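Local coordinates for MutT/nudix family protein (Deinococcus radiodurans, PDB 2W4E), which probably hydrolyses ADP-ribose or a related nucleoside diphosphate derivative with the help of magnesium, as a member of the Nudix hydrolase family, at residues L109-A112 with E113-M117. Residues are numbered along the deposited sequence; the frame is centred on the assembly and turned at random.
Sequences LPLA and EVYRM
L111 and Y115, one helical turn apart, run alongside each other in the same direction, with L111 CD2 4.0 Å from Y115 CE1. The carbonyl oxygen of L111 sits at the edge of the tyrosine ring, in its plane, 3.3 Å from Y115 CD1, and also accepts the backbone N-H of Y115. Y115 OH reaches on to the carbonyl of L132 in helix 126-141. From the end of the strand, L109 CB meets V114 CG2 at 3.9 Å, a branch set beside its own backbone N because CG1 takes the anti position (chi1 -178°). L109 CD1 touches M117 SD, the two side chains crossing at about a right angle. This is a strand-to-helix junction of the Nudix domain: strand 104-110 runs straight into helix 111-120, with P110 as N-cap residue, its carbonyl taking a 3.2 Å bond from V114 N. Farther out, R116 presents NE to E113 OE1 at 3.0 Å and NH2 to OE2 at 2.9 Å; both oxygens, met syn, lie nearly in the guanidinium plane, but the carboxylate is tilted, the nitrogens about 35° out of its plane. With an alanine here, the guanidinium would probably lose this mate and turn more freely, despite NH1's salt bridge to E122.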
loop_
_atom_site.group_PDB
_atom_site.type_symbol
_atom_site.label_atom_id
_atom_site.label_comp_id
_atom_site.label_asym_id
_atom_site.label_seq_id
_atom_site.Cartn_x
_atom_site.Cartn_y
_atom_site.Cartn_z
ATOM N N LEU A 109 10.459 -2.325 17.425
ATOM C CA LEU A 109 9.309 -1.835 18.182
ATOM C C LEU A 109 8.265 -2.894 18.400
ATOM O O LEU A 109 8.010 -3.692 17.503
ATOM C CB LEU A 109 8.645 -0.686 17.399
ATOM C CG LEU A 109 9.450 0.588 17.169
ATOM C CD1 LEU A 109 8.798 1.410 16.057
ATOM C CD2 LEU A 109 9.486 1.373 18.452
ATOM N N PRO A 110 7.592 -2.884 19.571
ATOM C CA PRO A 110 6.426 -3.745 19.730
ATOM C C PRO A 110 5.407 -3.549 18.601
ATOM O O PRO A 110 5.172 -2.404 18.158
ATOM C CB PRO A 110 5.806 -3.260 21.063
ATOM C CG PRO A 110 6.943 -2.675 21.806
ATOM C CD PRO A 110 7.727 -1.945 20.701
ATOM N N LEU A 111 4.779 -4.650 18.162
ATOM C CA LEU A 111 3.831 -4.599 17.054
ATOM C C LEU A 111 2.641 -3.663 17.336
ATOM O O LEU A 111 2.121 -3.059 16.416
ATOM C CB LEU A 111 3.303 -6.005 16.705
ATOM C CG LEU A 111 4.173 -6.905 15.835
ATOM C CD1 LEU A 111 3.585 -8.333 15.744
ATOM C CD2 LEU A 111 4.352 -6.297 14.432
ATOM N N ALA A 112 2.204 -3.554 18.596
ATOM C CA ALA A 112 1.044 -2.717 18.940
ATOM C C ALA A 112 1.319 -1.243 18.606
ATOM O O ALA A 112 0.459 -0.523 18.075
ATOM C CB ALA A 112 0.693 -2.906 20.433
ATOM N N GLU A 113 2.549 -0.821 18.878
ATOM C CA GLU A 113 3.029 0.501 18.561
ATOM C C GLU A 113 3.185 0.736 17.055
ATOM O O GLU A 113 2.768 1.760 16.547
ATOM C CB GLU A 113 4.362 0.743 19.280
ATOM C CG GLU A 113 4.973 2.086 18.972
ATOM C CD GLU A 113 4.056 3.293 19.297
ATOM O OE1 GLU A 113 2.983 3.158 19.940
ATOM O OE2 GLU A 113 4.434 4.397 18.894
ATOM N N VAL A 114 3.719 -0.249 16.348
ATOM C CA VAL A 114 3.778 -0.169 14.882
ATOM C C VAL A 114 2.383 0.031 14.241
ATOM O O VAL A 114 2.200 0.898 13.343
ATOM C CB VAL A 114 4.485 -1.401 14.269
ATOM C CG1 VAL A 114 4.564 -1.256 12.740
ATOM C CG2 VAL A 114 5.883 -1.477 14.815
ATOM N N TYR A 115 1.407 -0.742 14.694
ATOM C CA TYR A 115 0.042 -0.602 14.143
ATOM C C TYR A 115 -0.666 0.679 14.614
ATOM O O TYR A 115 -1.529 1.227 13.879
ATOM C CB TYR A 115 -0.798 -1.879 14.343
ATOM C CG TYR A 115 -0.371 -2.910 13.309
ATOM C CD1 TYR A 115 0.730 -3.762 13.541
ATOM C CD2 TYR A 115 -1.006 -2.979 12.071
ATOM C CE1 TYR A 115 1.167 -4.699 12.553
ATOM C CE2 TYR A 115 -0.582 -3.912 11.077
ATOM C CZ TYR A 115 0.501 -4.753 11.329
ATOM O OH TYR A 115 0.898 -5.641 10.360
ATOM N N ARG A 116 -0.281 1.183 15.800
ATOM C CA ARG A 116 -0.793 2.488 16.214
ATOM C C ARG A 116 -0.241 3.532 15.239
ATOM O O ARG A 116 -1.000 4.346 14.709
ATOM C CB ARG A 116 -0.429 2.828 17.654
ATOM C CG ARG A 116 -1.072 4.135 18.093
ATOM C CD ARG A 116 -0.273 4.794 19.243
ATOM N NE ARG A 116 1.077 5.162 18.822
ATOM C CZ ARG A 116 1.389 6.141 17.967
ATOM N NH1 ARG A 116 0.461 6.931 17.440
ATOM N NH2 ARG A 116 2.659 6.349 17.657
ATOM N N MET A 117 1.062 3.486 14.974
ATOM C CA MET A 117 1.671 4.354 13.966
ATOM C C MET A 117 0.959 4.253 12.604
ATOM O O MET A 117 0.606 5.263 12.015
ATOM C CB MET A 117 3.152 4.074 13.812
ATOM C CG MET A 117 3.984 4.464 15.032
ATOM S SD MET A 117 5.639 3.663 15.013
ATOM C CE MET A 117 6.433 4.666 13.776
#